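Local coordinates for protein 3-hydroxyisobutyryl-CoA hydrolase (Mycobacterium thermoresistibile, PDB 4HDT) that probably hydrolyses 3-hydroxyisobutyryl-CoA to 3-hydroxyisobutyrate and free coenzyme A, and binds zinc ions, at residues Gly114-Gly119 with Thr136-Pro141; Arg159-Leu164 with Ala180-Phe185; Leu164-Ala169 with Val271-Val276. One frame throughout, in Å; residues are numbered along the deposited sequence.

Interaction 1: Gly114-Gly119 with Thr136-Pro141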
loop_
_atom_site.group_PDB
_atom_site.type_symbol
_atom_site.label_atom_id
_atom_site.label_comp_id
_atom_site.label_asym_id
_atom_site.label_seq_id
_atom_site.Cartn_x
_atom_site.Cartn_y
_atom_site.Cartn_z
ATOM N N GLY A 114 5.374 -1.890 -12.820
ATOM C CA GLY A 114 5.750 -0.488 -12.722
ATOM C C GLY A 114 5.491 0.150 -11.364
ATOM O O GLY A 114 5.626 -0.485 -10.310
ATOM N N ILE A 115 5.082 1.397 -11.376
ATOM C CA ILE A 115 4.819 2.127 -10.128
ATOM C C ILE A 115 3.568 1.552 -9.432
ATOM O O ILE A 115 2.494 1.524 -10.009
ATOM C CB ILE A 115 4.619 3.631 -10.430
ATOM C CG1 ILE A 115 5.928 4.246 -10.942
ATOM C CG2 ILE A 115 4.140 4.378 -9.198
ATOM C CD1 ILE A 115 5.767 5.632 -11.540
ATOM N N VAL A 116 3.717 1.121 -8.188
ATOM C CA VAL A 116 2.622 0.570 -7.401
ATOM C C VAL A 116 2.813 1.087 -5.964
ATOM O O VAL A 116 3.684 0.627 -5.208
ATOM C CB VAL A 116 2.661 -0.978 -7.390
ATOM C CG1 VAL A 116 1.455 -1.502 -6.625
ATOM C CG2 VAL A 116 2.681 -1.605 -8.791
ATOM N N MET A 117 2.058 2.093 -5.557
ATOM C CA MET A 117 2.322 2.759 -4.271
ATOM C C MET A 117 1.005 3.078 -3.548
ATOM O O MET A 117 0.018 3.369 -4.186
ATOM C CB MET A 117 3.180 4.032 -4.446
ATOM C CG MET A 117 4.647 3.821 -4.859
ATOM S SD MET A 117 5.591 5.352 -4.688
ATOM C CE MET A 117 4.798 6.286 -5.969
ATOM N N GLY A 118 1.044 2.986 -2.210
ATOM C CA GLY A 118 -0.069 3.382 -1.346
ATOM C C GLY A 118 -1.332 2.658 -1.736
ATOM O O GLY A 118 -1.399 1.434 -1.727
ATOM N N GLY A 119 -2.355 3.394 -2.128
ATOM C CA GLY A 119 -3.582 2.713 -2.565
ATOM C C GLY A 119 -3.454 1.672 -3.644
ATOM O O GLY A 119 -4.245 0.758 -3.723
ATOM N N THR A 136 8.687 -3.172 -11.592
ATOM C CA THR A 136 7.988 -2.834 -10.357
ATOM C C THR A 136 8.794 -1.905 -9.434
ATOM O O THR A 136 9.983 -2.176 -9.136
ATOM C CB THR A 136 7.578 -4.124 -9.616
ATOM O OG1 THR A 136 6.715 -4.898 -10.483
ATOM C CG2 THR A 136 6.911 -3.823 -8.257
ATOM N N LYS A 137 8.156 -0.798 -9.039
ATOM C CA LYS A 137 8.670 0.143 -8.034
ATOM C C LYS A 137 7.551 0.308 -7.036
ATOM O O LYS A 137 6.595 1.069 -7.269
ATOM C CB LYS A 137 9.124 1.467 -8.676
ATOM C CG LYS A 137 10.309 1.207 -9.617
ATOM C CD LYS A 137 10.918 2.455 -10.193
ATOM C CE LYS A 137 12.090 2.124 -11.118
ATOM N NZ LYS A 137 11.657 1.548 -12.453
ATOM N N MET A 138 7.652 -0.445 -5.931
ATOM C CA MET A 138 6.570 -0.538 -4.945
ATOM C C MET A 138 6.954 0.217 -3.701
ATOM O O MET A 138 8.102 0.192 -3.286
ATOM C CB MET A 138 6.263 -2.011 -4.626
ATOM C CG MET A 138 5.005 -2.232 -3.774
ATOM S SD MET A 138 4.552 -3.970 -3.542
ATOM C CE MET A 138 4.151 -4.511 -5.173
ATOM N N ALA A 139 6.002 0.898 -3.093
ATOM C CA ALA A 139 6.301 1.648 -1.885
ATOM C C ALA A 139 5.065 1.941 -1.081
ATOM O O ALA A 139 3.941 1.916 -1.615
ATOM C CB ALA A 139 7.003 2.964 -2.208
ATOM N N MET A 140 5.284 2.163 0.222
ATOM C CA MET A 140 4.306 2.780 1.122
ATOM C C MET A 140 4.917 4.089 1.625
ATOM O O MET A 140 5.567 4.141 2.665
ATOM C CB MET A 140 3.937 1.815 2.270
ATOM C CG MET A 140 3.310 0.507 1.783
ATOM S SD MET A 140 1.729 0.709 0.943
ATOM C CE MET A 140 0.675 1.336 2.274
ATOM N N PRO A 141 4.745 5.164 0.845
ATOM C CA PRO A 141 5.470 6.427 1.068
ATOM C C PRO A 141 4.748 7.483 1.922
ATOM O O PRO A 141 5.159 8.669 1.955
ATOM C CB PRO A 141 5.586 6.926 -0.359
ATOM C CG PRO A 141 4.262 6.595 -0.912
ATOM C CD PRO A 141 3.925 5.238 -0.375
#
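The flat groups here are backbone carbonyls, each offering a donor either its face or its plane. Lys137 N approaches Gly114 O from above the carbonyl plane, 57° out of it, yet its hydrogen points straight at the oxygen over 2.8 Å; Val116 N likewise meets Lys137 O from above the plane. The next two bonds, Ala139 N to Val116 O and Gly118 N to Ala139 O, lie in the carbonyl planes. Together they make the short parallel two-stranded sheet of the crotonase fold, its strands running within 7° of each other in register Ile115-Lys137, Val116-Met138 and Met117-Ala139. One sheet face carries Ile115, Met117, Lys137 and Ala139, the other Val116 and Met138. On the face of Val116 and Met138, Met138 CG stands anti to its backbone N (chi1 -171°), and the chain, bent at chi3, brings CE to 4.3 Å from Val116 CG1; Phe175, Val121 and Phe185 pack around this methionine. The strand 115-117 also bonds through its backbone to Cys68, and Gly118 occupies the N-cap position of helix 119-124. In crotonase relatives this glycine-rich turn helps form the oxyanion hole, so the sheet probably helps to set its position. Across the other face, Met117 reaches over Ala139, its CG 3.6 Å from Ala139 CB, before its SD crosses obliquely to Pro141 CG at 4.2 Å.

Interaction 2: Arg159-Leu164 with Ala180-Phe185; sequences RAPGKL and AIVMGF
No hydrogen bond joins Arg159-Leu164 to Ala180-Phe185; the contact is made by apolar side chains, the methionine sulfur included, and by carbon set against the carbonyls at the C-terminal end of a helix. Of the carbonyl contacts, the closest puts Pro161 CG 3.2 Å from Val182 O, with CD of the same ring almost as near. Ala160 presents its CA hydrogen to Met183 O, a CA-H...O contact of 3.5 Å, and its CB rests near the same oxygen. The apolar group centres on Met183. Its CG touches both the methyl of Ala160 and the CB methylene of Leu164, at 3.9 Å each, while its SD lies 3.8 Å from Leu164 CB, the two side chains crossing obliquely. Leu164, with CG anti to its own carbonyl carbon (chi1 -68°), also sends CD1 to Val182 CG1 at 4.0 Å. Backbone bonds shape both partners. Leu164 N bonds to Pro161 O and closes a type II' turn with Gly162, at positive phi, as its first corner. On the helix side a Schellman motif ends the last turn: Phe185 N bonds to Ala180 O at 2.8 Å, Gly184 N bonds to Ile181 O, and Gly184 takes positive phi. Arg159 leads away, bonding to Tyr155 O and Leu282 O and making a cation-pi contact with Tyr155. The loop thus joins helix 153-158 to helix 164-171 against the end of helix 177-183, with helix 227-233 touching Pro161 and Leu164, and Phe185 reaching strand 137-139 through Met138.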
loop_
_atom_site.group_PDB
_atom_site.type_symbol
_atom_site.label_atom_id
_atom_site.label_comp_id
_atom_site.label_asym_id
_atom_site.label_seq_id
_atom_site.Cartn_x
_atom_site.Cartn_y
_atom_site.Cartn_z
ATOM N N ARG A 159 4.101 -8.356 8.625
ATOM C CA ARG A 159 4.327 -9.775 8.261
ATOM C C ARG A 159 5.598 -10.002 7.428
ATOM O O ARG A 159 5.934 -11.142 7.118
ATOM C CB ARG A 159 3.077 -10.336 7.577
ATOM C CG ARG A 159 1.936 -10.646 8.580
ATOM C CD ARG A 159 0.594 -10.947 7.933
ATOM N NE ARG A 159 -0.408 -11.339 8.944
ATOM C CZ ARG A 159 -0.979 -10.478 9.792
ATOM N NH1 ARG A 159 -0.664 -9.177 9.765
ATOM N NH2 ARG A 159 -1.877 -10.927 10.670
ATOM N N ALA A 160 6.290 -8.924 7.070
ATOM C CA ALA A 160 7.518 -9.021 6.273
ATOM C C ALA A 160 8.611 -9.643 7.159
ATOM O O ALA A 160 8.537 -9.541 8.401
ATOM C CB ALA A 160 7.952 -7.657 5.798
ATOM N N PRO A 161 9.627 -10.267 6.530
ATOM C CA PRO A 161 10.699 -10.854 7.329
ATOM C C PRO A 161 11.445 -9.835 8.172
ATOM O O PRO A 161 11.687 -8.699 7.719
ATOM C CB PRO A 161 11.619 -11.480 6.268
ATOM C CG PRO A 161 10.816 -11.628 5.021
ATOM C CD PRO A 161 9.852 -10.470 5.085
ATOM N N GLY A 162 11.852 -10.245 9.378
ATOM C CA GLY A 162 12.742 -9.389 10.151
ATOM C C GLY A 162 12.104 -8.048 10.436
ATOM O O GLY A 162 10.926 -7.972 10.774
ATOM N N LYS A 163 12.888 -6.980 10.261
ATOM C CA LYS A 163 12.399 -5.607 10.363
ATOM C C LYS A 163 12.294 -4.955 8.989
ATOM O O LYS A 163 12.238 -3.737 8.907
ATOM C CB LYS A 163 13.317 -4.775 11.262
ATOM C CG LYS A 163 13.496 -5.340 12.662
ATOM C CD LYS A 163 12.175 -5.460 13.388
ATOM C CE LYS A 163 12.338 -6.065 14.767
ATOM N NZ LYS A 163 11.009 -6.433 15.293
ATOM N N LEU A 164 12.298 -5.746 7.919
ATOM C CA LEU A 164 12.176 -5.171 6.582
ATOM C C LEU A 164 10.935 -4.285 6.424
ATOM O O LEU A 164 10.974 -3.253 5.734
ATOM C CB LEU A 164 12.164 -6.268 5.522
ATOM C CG LEU A 164 13.451 -7.096 5.282
ATOM C CD1 LEU A 164 13.253 -8.024 4.109
ATOM C CD2 LEU A 164 14.699 -6.291 5.117
ATOM N N ALA A 180 9.561 -7.219 -3.243
ATOM C CA ALA A 180 8.141 -7.398 -2.881
ATOM C C ALA A 180 7.816 -8.851 -2.595
ATOM O O ALA A 180 7.036 -9.146 -1.657
ATOM C CB ALA A 180 7.241 -6.846 -3.982
ATOM N N ILE A 181 8.373 -9.767 -3.373
ATOM C CA ILE A 181 8.141 -11.197 -3.123
ATOM C C ILE A 181 8.779 -11.580 -1.778
ATOM O O ILE A 181 8.159 -12.273 -0.950
ATOM C CB ILE A 181 8.664 -12.045 -4.287
ATOM C CG1 ILE A 181 7.836 -11.717 -5.551
ATOM C CG2 ILE A 181 8.614 -13.538 -3.962
ATOM C CD1 ILE A 181 8.430 -12.312 -6.822
ATOM N N VAL A 182 10.005 -11.123 -1.524
ATOM C CA VAL A 182 10.651 -11.409 -0.233
ATOM C C VAL A 182 9.809 -10.873 0.963
ATOM O O VAL A 182 9.683 -11.531 1.992
ATOM C CB VAL A 182 12.105 -10.825 -0.239
ATOM C CG1 VAL A 182 12.639 -10.631 1.175
ATOM C CG2 VAL A 182 12.997 -11.692 -1.108
ATOM N N MET A 183 9.181 -9.712 0.766
ATOM C CA MET A 183 8.455 -9.110 1.875
ATOM C C MET A 183 7.026 -9.627 2.025
ATOM O O MET A 183 6.370 -9.263 2.986
ATOM C CB MET A 183 8.504 -7.589 1.822
ATOM C CG MET A 183 9.796 -7.035 2.457
ATOM S SD MET A 183 9.564 -5.294 2.887
ATOM C CE MET A 183 9.367 -4.813 1.196
ATOM N N GLY A 184 6.577 -10.499 1.118
ATOM C CA GLY A 184 5.233 -11.051 1.236
ATOM C C GLY A 184 4.167 -10.175 0.649
ATOM O O GLY A 184 2.989 -10.368 0.916
ATOM N N PHE A 185 4.593 -9.242 -0.211
ATOM C CA PHE A 185 3.640 -8.332 -0.917
ATOM C C PHE A 185 3.235 -8.875 -2.290
ATOM O O PHE A 185 2.321 -8.366 -2.944
ATOM C CB PHE A 185 4.255 -6.938 -1.112
ATOM C CG PHE A 185 4.206 -6.031 0.099
ATOM C CD1 PHE A 185 4.798 -6.391 1.302
ATOM C CD2 PHE A 185 3.613 -4.777 0.037
ATOM C CE1 PHE A 185 4.798 -5.560 2.404
ATOM C CE2 PHE A 185 3.605 -3.927 1.154
ATOM C CZ PHE A 185 4.216 -4.304 2.345
#

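Interaction 3: Leu164-Ala169 with Val271-Val276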
loop_
_atom_site.group_PDB
_atom_site.type_symbol
_atom_site.label_atom_id
_atom_site.label_comp_id
_atom_site.label_asym_id
_atom_site.label_seq_id
_atom_site.Cartn_x
_atom_site.Cartn_y
_atom_site.Cartn_z
ATOM N N LEU A 164 12.298 -5.746 7.919
ATOM C CA LEU A 164 12.176 -5.171 6.582
ATOM C C LEU A 164 10.935 -4.285 6.424
ATOM O O LEU A 164 10.974 -3.253 5.734
ATOM C CB LEU A 164 12.164 -6.268 5.522
ATOM C CG LEU A 164 13.451 -7.096 5.282
ATOM C CD1 LEU A 164 13.253 -8.024 4.109
ATOM C CD2 LEU A 164 14.699 -6.291 5.117
ATOM N N GLY A 165 9.845 -4.693 7.061
ATOM C CA GLY A 165 8.612 -3.888 7.020
ATOM C C GLY A 165 8.764 -2.512 7.653
ATOM O O GLY A 165 8.243 -1.485 7.125
ATOM N N LEU A 166 9.453 -2.427 8.793
ATOM C CA LEU A 166 9.687 -1.107 9.416
ATOM C C LEU A 166 10.547 -0.234 8.544
ATOM O O LEU A 166 10.337 0.981 8.425
ATOM C CB LEU A 166 10.369 -1.230 10.801
ATOM C CG LEU A 166 9.547 -1.845 11.856
ATOM C CD1 LEU A 166 10.336 -1.862 13.175
ATOM C CD2 LEU A 166 8.273 -1.084 12.051
ATOM N N HIS A 167 11.580 -0.829 7.954
ATOM C CA HIS A 167 12.408 -0.087 7.026
ATOM C C HIS A 167 11.568 0.521 5.888
ATOM O O HIS A 167 11.695 1.706 5.599
ATOM C CB HIS A 167 13.542 -0.987 6.525
ATOM C CG HIS A 167 14.338 -0.399 5.416
ATOM N ND1 HIS A 167 15.307 0.565 5.617
ATOM C CD2 HIS A 167 14.289 -0.608 4.078
ATOM C CE1 HIS A 167 15.841 0.895 4.464
ATOM N NE2 HIS A 167 15.227 0.221 3.509
ATOM N N ALA A 168 10.792 -0.312 5.219
ATOM C CA ALA A 168 9.954 0.191 4.144
ATOM C C ALA A 168 9.003 1.298 4.641
ATOM O O ALA A 168 8.828 2.307 3.960
ATOM C CB ALA A 168 9.199 -0.950 3.503
ATOM N N ALA A 169 8.442 1.104 5.836
ATOM C CA ALA A 169 7.402 2.032 6.361
ATOM C C ALA A 169 7.990 3.371 6.809
ATOM O O ALA A 169 7.369 4.430 6.621
ATOM C CB ALA A 169 6.696 1.377 7.520
ATOM N N VAL A 271 3.801 7.504 14.628
ATOM C CA VAL A 271 2.542 6.768 14.585
ATOM C C VAL A 271 2.718 5.509 13.723
ATOM O O VAL A 271 2.142 4.451 14.016
ATOM C CB VAL A 271 1.391 7.650 14.113
ATOM C CG1 VAL A 271 0.115 6.841 13.971
ATOM C CG2 VAL A 271 1.158 8.834 15.060
ATOM N N THR A 272 3.509 5.613 12.656
ATOM C CA THR A 272 3.816 4.482 11.796
ATOM C C THR A 272 4.533 3.359 12.554
ATOM O O THR A 272 4.159 2.186 12.450
ATOM C CB THR A 272 4.583 4.924 10.545
ATOM O OG1 THR A 272 3.715 5.761 9.771
ATOM C CG2 THR A 272 4.973 3.723 9.695
ATOM N N LEU A 273 5.548 3.724 13.328
ATOM C CA LEU A 273 6.230 2.732 14.145
ATOM C C LEU A 273 5.257 2.028 15.096
ATOM O O LEU A 273 5.237 0.787 15.184
ATOM C CB LEU A 273 7.394 3.360 14.909
ATOM C CG LEU A 273 8.217 2.429 15.821
ATOM C CD1 LEU A 273 8.768 1.272 14.997
ATOM C CD2 LEU A 273 9.341 3.225 16.484
ATOM N N GLU A 274 4.416 2.802 15.751
ATOM C CA GLU A 274 3.448 2.225 16.695
ATOM C C GLU A 274 2.401 1.376 15.962
ATOM O O GLU A 274 2.004 0.315 16.467
ATOM C CB GLU A 274 2.784 3.313 17.518
ATOM C CG GLU A 274 1.839 2.818 18.588
ATOM C CD GLU A 274 2.516 2.146 19.770
ATOM O OE1 GLU A 274 3.748 2.301 20.012
ATOM O OE2 GLU A 274 1.785 1.414 20.465
ATOM N N SER A 275 1.981 1.826 14.776
ATOM C CA SER A 275 0.970 1.092 14.012
ATOM C C SER A 275 1.474 -0.282 13.605
ATOM O O SER A 275 0.771 -1.285 13.706
ATOM C CB SER A 275 0.562 1.887 12.768
ATOM O OG SER A 275 -0.143 3.046 13.164
ATOM N N VAL A 276 2.720 -0.346 13.114
ATOM C CA VAL A 276 3.242 -1.613 12.636
ATOM C C VAL A 276 3.421 -2.557 13.826
ATOM O O VAL A 276 3.100 -3.745 13.750
ATOM C CB VAL A 276 4.542 -1.406 11.817
ATOM C CG1 VAL A 276 5.174 -2.749 11.484
ATOM C CG2 VAL A 276 4.269 -0.643 10.554
#
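Tight packing is confined to the facing sides of two antiparallel helices; the axes of segments 164-169 and 271-276 approach to 10.3 Å, with N-to-C directions 152° apart. At one end Leu166, its CG anti to the carbonyl carbon (chi1 -68°), spreads both methyls over the partner helix: CD2 lies 3.6 Å from Val276 CG1, and Leu273 CD1 reaches in obliquely to 3.8 Å from that same CD2 and nearly as close to CD1. One turn along, Ala169 points its CB at Thr272 CG2, again at 3.6 Å, while its approach to Val276 CG2 is looser, at 4.4 Å. Thr272 uses both branches: CG2, anti to the backbone N, faces the neighbour, and OG1 bonds back to Ala268 O. Leu157 of helix 153-158 also packs on Ala169. Away from the interface only His167 and Glu274 are partly exposed. Glu274 points away and forms a salt bridge with Arg278; His167, on the other helix, bonds through ND1 to Tyr234 OH. Ser275, buried, stays within its own helix, its OG joining its N on Val271 O. The arrangement is an antiparallel helix pair that lays helix 266-279, from the helical C-terminal half of this crotonase-like protein, against helix 164-171.

From the N terminus, interaction 1 comes first: 114-119 meets 136-141 and closes a short loop holding helix 119-124 and strand 129-132. Interaction 2 follows in series, joining 159-164 to 180-185 around helix 164-171. Interaction 3 opens at Leu164, shared with interaction 2, and reaches about a hundred residues on to 271-276, so these two cross along the chain. All three are in physical sequence as well: Met138 SD of interaction 1 lies 3.8 Å from Phe185 CD2 of interaction 2, and Ala160 CB packs beside Gly165 N of interaction 3. Small sheet, helix 177-183, helix 164-171 and helix 266-279 are thereby tied in turn.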